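Side-chain contacts in nitroreductase-like family protein (Bacillus cereus, PDB 2I7H), which belongs to the FMN-dependent nitroreductase family of flavoproteins and binds flavin mononucleotide between the two subunits of its dimer: residues 18-23 and 126-131; 122-127 and 161-166. One frame throughout, in Å; residues are numbered along the deposited sequence.

Overall arrangement
Both contacts lean on helix 106-129. Interaction 1 sets loop 18-23 against the C-terminal end of that helix; interaction 2 packs the preceding turns, 122-127, on strand 157-167 of the antiparallel sheet. Along the chain the order is 18-23, then 122-131, then 161-166, and the two contacts share Leu126 and Ala127. Their centres lie about 7 Å apart, and Phe23 of the loop links them by packing on the backbone of His164, Ile165 and Gly166. Interaction 2 is buried near the middle of the chain, interaction 1 farther out beside the flavin mononucleotide. One helix thus joins the core to the flavin-binding loop, and both contacts also touch the second subunit.

Interaction 1: 18-23 and 126-131; sequences RSVRTF and LAWERG. With FMN (flavin mononucleotide), chain G.
The backbones of Arg18 and Trp128 come nearest, their CA atoms 8.2 Å apart, where loop 18-23 passes the end of the helix. The indole of Trp128 spans this distance: with CG anti to the backbone N (chi1 -171°), it projects from the helix and its six-membered ring reaches the loop. Arg18 N lies over one face of that ring, offset toward its rim and 3.5 Å from Trp128 CZ3. Arg18 CB lies 4.2 Å from Trp128 CH2, while the chain, bent at chi2 and chi3, leads its guanidinium away from the indole. Val20 comes to the ring edge instead, its CG2 4.1 Å from Trp128 CZ3, the two side chains crossing at about a right angle. Just past Arg18 the loop grips the flavin mononucleotide: Ser19 N bonds to FMN O1P at 2.8 Å and Ser19 OG to FMN O3P at 2.6 Å. Arg21, extended from CG to NE, reaches the flavin ring: its NE donates to FMN O2 at 2.7 Å, while NH2 meets FMN N1 at 2.9 Å in the guanidinium plane, in a nearly straight bond (168°). A Schellman motif closes the helix: Gly131, at positive phi, is C-prime, Gly131 N bonding to Trp128 O and Leu132 N to Ala127 O. Outside the two segments, Trp128 also packs on Val13 and Glu16 of helix 10-16 and meets the Phe168 ring, while backbone bonding between Val20 and Cys134 ties the loop to strand 132-137. Arg130 forms a salt bridge with Glu35 of helix 30-40.

Interaction 2: 122-127 and 161-166; sequences NFQLLA and GILHIG
Phe123 and Leu163 lie alongside each other, reaching from helix and strand in opposite senses, with Phe123 CD2 4.0 Å from Leu163 CD1. The same ring meets Ile165, whose CD1 lies 4.1 Å from Phe123 CE2 and equally close to CZ; both methyls reach it obliquely. What brings the ring here is its first torsion: CG is anti to the backbone N (chi1 176°), which sends the phenyl group out from the helix to the sheet. Leu163 is modelled in two conformers; in the one described, CD1 meets Phe123 and CD2 lies 4.0 Å from Gln124 CG. Beyond CG the Gln124 chain runs extended, and its amide nitrogen NE2 lies 4.1 Å from Leu163 CD2. No hydrogen bond crosses this contact, which is held by apolar packing.

In the next shell, Leu36, Leu37 and Ala40 of helix 30-40 also pack on Phe123, and Ile96 and Cys134 of the flanking strands on Ile165. Gln124 packs on Arg17, on Trp136 and on Pro44 of the second subunit, the nearest atoms of its side chain and a flavin mononucleotide about 6 Å apart. The short helix and strand axes run almost parallel, 8° apart and 11.1 Å from each other. A long helix laid along a central strand of an antiparallel sheet, near a flavin held between subunits, is characteristic of the alpha+beta nitroreductase fold.

Interaction 1: 18-23 and 126-131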
loop_
_atom_site.group_PDB
_atom_site.type_symbol
_atom_site.label_atom_id
_atom_site.label_comp_id
_atom_site.label_asym_id
_atom_site.label_seq_id
_atom_site.Cartn_x
_atom_site.Cartn_y
_atom_site.Cartn_z
ATOM N N ARG A 18 10.088 10.738 3.759
ATOM C CA ARG A 18 11.328 10.050 3.423
ATOM C C ARG A 18 11.489 8.870 4.362
ATOM O O ARG A 18 11.104 8.945 5.535
ATOM C CB ARG A 18 12.552 10.966 3.611
ATOM C CG ARG A 18 12.579 12.267 2.832
ATOM C CD ARG A 18 13.048 12.044 1.409
ATOM N NE ARG A 18 11.847 11.917 0.603
ATOM C CZ ARG A 18 11.283 12.910 -0.077
ATOM N NH1 ARG A 18 11.846 14.120 -0.145
ATOM N NH2 ARG A 18 10.164 12.660 -0.715
ATOM N N SER A 19 12.077 7.792 3.846
ATOM C CA SER A 19 12.587 6.715 4.678
ATOM C C SER A 19 13.720 7.261 5.541
ATOM O O SER A 19 14.686 7.837 5.032
ATOM C CB SER A 19 13.090 5.568 3.801
ATOM O OG SER A 19 11.986 4.934 3.177
ATOM N N VAL A 20 13.592 7.086 6.854
ATOM C CA VAL A 20 14.570 7.597 7.802
ATOM C C VAL A 20 15.181 6.387 8.500
ATOM O O VAL A 20 14.462 5.509 8.970
ATOM C CB VAL A 20 13.900 8.594 8.785
ATOM C CG1 VAL A 20 14.800 8.906 9.960
ATOM C CG2 VAL A 20 13.525 9.863 8.050
ATOM N N ARG A 21 16.510 6.330 8.533
ATOM C CA ARG A 21 17.200 5.148 9.001
ATOM C C ARG A 21 18.066 5.460 10.214
ATOM O O ARG A 21 18.660 4.553 10.809
ATOM C CB ARG A 21 18.009 4.510 7.867
ATOM C CG ARG A 21 17.146 4.141 6.645
ATOM C CD ARG A 21 17.962 3.609 5.500
ATOM N NE ARG A 21 17.125 3.018 4.454
ATOM C CZ ARG A 21 16.703 3.642 3.351
ATOM N NH1 ARG A 21 17.014 4.899 3.120
ATOM N NH2 ARG A 21 15.954 3.004 2.463
ATOM N N THR A 22 18.148 6.741 10.564
ATOM C CA THR A 22 18.867 7.148 11.761
ATOM C C THR A 22 18.062 8.149 12.589
ATOM O O THR A 22 17.488 9.111 12.070
ATOM C CB THR A 22 20.308 7.625 11.461
ATOM O OG1 THR A 22 21.064 7.631 12.680
ATOM C CG2 THR A 22 20.332 9.013 10.809
ATOM N N PHE A 23 18.020 7.887 13.885
ATOM C CA PHE A 23 17.106 8.576 14.792
ATOM C C PHE A 23 17.798 9.295 15.925
ATOM O O PHE A 23 18.815 8.825 16.415
ATOM C CB PHE A 23 16.065 7.577 15.318
ATOM C CG PHE A 23 15.433 6.746 14.217
ATOM C CD1 PHE A 23 15.886 5.468 13.948
ATOM C CD2 PHE A 23 14.421 7.277 13.415
ATOM C CE1 PHE A 23 15.319 4.716 12.912
ATOM C CE2 PHE A 23 13.858 6.547 12.415
ATOM C CZ PHE A 23 14.310 5.256 12.157
ATOM N N LEU A 126 0.853 9.116 8.208
ATOM C CA LEU A 126 0.448 9.538 9.544
ATOM C C LEU A 126 1.617 9.897 10.460
ATOM O O LEU A 126 1.579 10.922 11.150
ATOM C CB LEU A 126 -0.438 8.454 10.179
ATOM C CG LEU A 126 -1.796 8.272 9.485
ATOM C CD1 LEU A 126 -2.420 6.927 9.748
ATOM C CD2 LEU A 126 -2.780 9.375 9.878
ATOM N N ALA A 127 2.645 9.051 10.469
ATOM C CA ALA A 127 3.821 9.289 11.291
ATOM C C ALA A 127 4.583 10.522 10.798
ATOM O O ALA A 127 4.968 11.372 11.588
ATOM C CB ALA A 127 4.731 8.005 11.357
ATOM N N TRP A 128 4.781 10.637 9.485
ATOM C CA TRP A 128 5.497 11.794 8.920
ATOM C C TRP A 128 4.872 13.125 9.371
ATOM O O TRP A 128 5.580 14.093 9.647
ATOM C CB TRP A 128 5.541 11.742 7.380
ATOM C CG TRP A 128 6.440 12.788 6.840
ATOM C CD1 TRP A 128 6.085 14.022 6.329
ATOM C CD2 TRP A 128 7.875 12.743 6.826
ATOM N NE1 TRP A 128 7.214 14.726 5.989
ATOM C CE2 TRP A 128 8.325 13.969 6.277
ATOM C CE3 TRP A 128 8.826 11.772 7.215
ATOM C CZ2 TRP A 128 9.695 14.254 6.086
ATOM C CZ3 TRP A 128 10.186 12.055 7.048
ATOM C CH2 TRP A 128 10.603 13.293 6.462
ATOM N N GLU A 129 3.537 13.145 9.423
ATOM C CA GLU A 129 2.751 14.321 9.812
ATOM C C GLU A 129 3.059 14.814 11.241
ATOM O O GLU A 129 3.066 16.021 11.498
ATOM C CB GLU A 129 1.246 14.052 9.578
ATOM C CG GLU A 129 0.290 15.058 10.217
ATOM C CD GLU A 129 -1.191 14.837 9.807
ATOM O OE1 GLU A 129 -1.859 13.889 10.307
ATOM O OE2 GLU A 129 -1.688 15.628 8.983
ATOM N N ARG A 130 3.339 13.878 12.151
ATOM C CA ARG A 130 3.723 14.200 13.541
ATOM C C ARG A 130 5.213 14.352 13.748
ATOM O O ARG A 130 5.637 14.437 14.882
ATOM C CB ARG A 130 3.285 13.103 14.508
ATOM C CG ARG A 130 1.914 12.579 14.308
ATOM C CD ARG A 130 0.916 13.645 14.651
ATOM N NE ARG A 130 -0.404 13.056 14.738
ATOM C CZ ARG A 130 -1.033 12.815 15.884
ATOM N NH1 ARG A 130 -0.451 13.124 17.066
ATOM N NH2 ARG A 130 -2.255 12.271 15.826
ATOM N N GLY A 131 6.006 14.340 12.673
ATOM C CA GLY A 131 7.468 14.427 12.786
ATOM C C GLY A 131 8.229 13.132 13.054
ATOM O O GLY A 131 9.452 13.152 13.270
HETATM N N1 FMN G . 14.868 0.357 2.997
HETATM C C2 FMN G . 15.939 -0.262 3.636
HETATM O O2 FMN G . 16.900 0.409 4.002
HETATM N N3 FMN G . 15.915 -1.628 3.864
HETATM C C4 FMN G . 14.809 -2.354 3.437
HETATM O O4 FMN G . 14.855 -3.571 3.380
HETATM C C4A FMN G . 13.748 -1.728 2.802
HETATM N N5 FMN G . 12.666 -2.490 2.393
HETATM C C5A FMN G . 11.601 -1.878 1.738
HETATM C C6 FMN G . 10.551 -2.689 1.356
HETATM C C7 FMN G . 9.433 -2.199 0.717
HETATM C C7M FMN G . 8.248 -3.112 0.604
HETATM C C8 FMN G . 9.373 -0.835 0.441
HETATM C C8M FMN G . 8.104 -0.292 -0.159
HETATM C C9 FMN G . 10.445 0.008 0.830
HETATM C C9A FMN G . 11.585 -0.499 1.483
HETATM N N10 FMN G . 12.703 0.284 1.901
HETATM C C10 FMN G . 13.764 -0.350 2.571
HETATM C "C1'" FMN G . 12.943 1.697 1.405
HETATM C "C2'" FMN G . 13.699 1.691 0.072
HETATM O "O2'" FMN G . 14.973 1.143 0.255
HETATM C "C3'" FMN G . 13.819 3.015 -0.728
HETATM O "O3'" FMN G . 15.091 3.633 -0.677
HETATM C "C4'" FMN G . 12.849 4.107 -0.358
HETATM O "O4'" FMN G . 11.554 3.602 -0.147
HETATM C "C5'" FMN G . 12.847 5.140 -1.480
HETATM O "O5'" FMN G . 13.134 6.370 -0.841
HETATM P P FMN G . 12.032 7.040 0.147
HETATM O O1P FMN G . 12.739 7.983 1.102
HETATM O O2P FMN G . 11.103 7.826 -0.744
HETATM O O3P FMN G . 11.202 6.020 0.918
#

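Interaction 2: 122-127 and 161-166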
loop_
_atom_site.group_PDB
_atom_site.type_symbol
_atom_site.label_atom_id
_atom_site.label_comp_id
_atom_site.label_asym_id
_atom_site.label_seq_id
_atom_site.Cartn_x
_atom_site.Cartn_y
_atom_site.Cartn_z
ATOM N N ASN A 122 -0.235 4.080 4.953
ATOM C CA ASN A 122 -1.023 4.989 5.786
ATOM C C ASN A 122 -0.235 5.385 7.014
ATOM O O ASN A 122 -0.137 6.558 7.344
ATOM C CB ASN A 122 -2.277 4.297 6.301
ATOM C CG ASN A 122 -3.414 4.299 5.322
ATOM O OD1 ASN A 122 -3.415 4.985 4.300
ATOM N ND2 ASN A 122 -4.425 3.519 5.655
ATOM N N PHE A 123 0.288 4.376 7.713
ATOM C CA PHE A 123 1.015 4.595 8.951
ATOM C C PHE A 123 2.212 5.512 8.720
ATOM O O PHE A 123 2.469 6.403 9.522
ATOM C CB PHE A 123 1.526 3.289 9.555
ATOM C CG PHE A 123 2.340 3.519 10.769
ATOM C CD1 PHE A 123 1.714 3.710 12.030
ATOM C CD2 PHE A 123 3.714 3.653 10.673
ATOM C CE1 PHE A 123 2.484 3.971 13.136
ATOM C CE2 PHE A 123 4.480 3.917 11.783
ATOM C CZ PHE A 123 3.883 4.079 13.009
ATOM N N GLN A 124 2.935 5.273 7.627
ATOM C CA GLN A 124 4.141 6.045 7.317
ATOM C C GLN A 124 3.797 7.517 7.087
ATOM O O GLN A 124 4.522 8.396 7.546
ATOM C CB GLN A 124 4.860 5.456 6.114
ATOM C CG GLN A 124 5.623 4.131 6.359
ATOM C CD GLN A 124 6.595 3.871 5.174
ATOM O OE1 GLN A 124 6.212 4.025 4.020
ATOM N NE2 GLN A 124 7.837 3.543 5.463
ATOM N N LEU A 125 2.660 7.758 6.429
ATOM C CA LEU A 125 2.138 9.098 6.167
ATOM C C LEU A 125 1.687 9.802 7.445
ATOM O O LEU A 125 2.095 10.917 7.734
ATOM C CB LEU A 125 0.980 9.023 5.147
ATOM C CG LEU A 125 1.384 8.585 3.748
ATOM C CD1 LEU A 125 0.166 8.481 2.796
ATOM C CD2 LEU A 125 2.472 9.511 3.210
ATOM N N LEU A 126 0.853 9.116 8.208
ATOM C CA LEU A 126 0.448 9.538 9.544
ATOM C C LEU A 126 1.617 9.897 10.460
ATOM O O LEU A 126 1.579 10.922 11.150
ATOM C CB LEU A 126 -0.438 8.454 10.179
ATOM C CG LEU A 126 -1.796 8.272 9.485
ATOM C CD1 LEU A 126 -2.420 6.927 9.748
ATOM C CD2 LEU A 126 -2.780 9.375 9.878
ATOM N N ALA A 127 2.645 9.051 10.469
ATOM C CA ALA A 127 3.821 9.289 11.291
ATOM C C ALA A 127 4.583 10.522 10.798
ATOM O O ALA A 127 4.968 11.372 11.588
ATOM C CB ALA A 127 4.731 8.005 11.357
ATOM N N GLY A 161 6.509 -6.405 6.783
ATOM C CA GLY A 161 7.575 -5.453 6.977
ATOM C C GLY A 161 7.913 -5.278 8.432
ATOM O O GLY A 161 7.121 -5.620 9.316
ATOM N N ILE A 162 9.126 -4.784 8.681
ATOM C CA ILE A 162 9.490 -4.301 10.003
ATOM C C ILE A 162 9.690 -2.816 9.864
ATOM O O ILE A 162 10.537 -2.369 9.113
ATOM C CB ILE A 162 10.736 -4.997 10.602
ATOM C CG1 ILE A 162 10.530 -6.519 10.585
ATOM C CG2 ILE A 162 11.038 -4.421 12.042
ATOM C CD1 ILE A 162 11.573 -7.345 11.335
ATOM N N LEU A 163 8.874 -2.045 10.567
ATOM C CA LEU A 163 9.006 -0.601 10.537
ATOM C C LEU A 163 9.904 -0.146 11.678
ATOM O O LEU A 163 9.665 -0.496 12.823
ATOM C CB LEU A 163 7.639 0.074 10.651
ATOM C CG LEU A 163 6.609 -0.093 9.550
ATOM C CD1 LEU A 163 5.272 0.033 10.224
ATOM C CD2 LEU A 163 6.806 0.991 8.473
ATOM N N HIS A 164 10.942 0.615 11.340
ATOM C CA HIS A 164 11.875 1.196 12.312
ATOM C C HIS A 164 11.543 2.672 12.433
ATOM O O HIS A 164 11.433 3.361 11.438
ATOM C CB HIS A 164 13.318 0.979 11.880
ATOM C CG HIS A 164 13.740 -0.460 11.945
ATOM N ND1 HIS A 164 14.703 -0.914 12.816
ATOM C CD2 HIS A 164 13.320 -1.548 11.250
ATOM C CE1 HIS A 164 14.878 -2.214 12.644
ATOM N NE2 HIS A 164 14.044 -2.623 11.706
ATOM N N ILE A 165 11.344 3.138 13.652
ATOM C CA ILE A 165 10.626 4.386 13.878
ATOM C C ILE A 165 11.310 5.231 14.938
ATOM O O ILE A 165 11.772 4.713 15.944
ATOM C CB ILE A 165 9.180 4.111 14.370
ATOM C CG1 ILE A 165 8.466 3.131 13.446
ATOM C CG2 ILE A 165 8.381 5.416 14.527
ATOM C CD1 ILE A 165 7.395 2.286 14.139
ATOM N N GLY A 166 11.345 6.539 14.714
ATOM C CA GLY A 166 11.736 7.485 15.756
ATOM C C GLY A 166 11.840 8.889 15.211
ATOM O O GLY A 166 11.708 9.110 13.999
#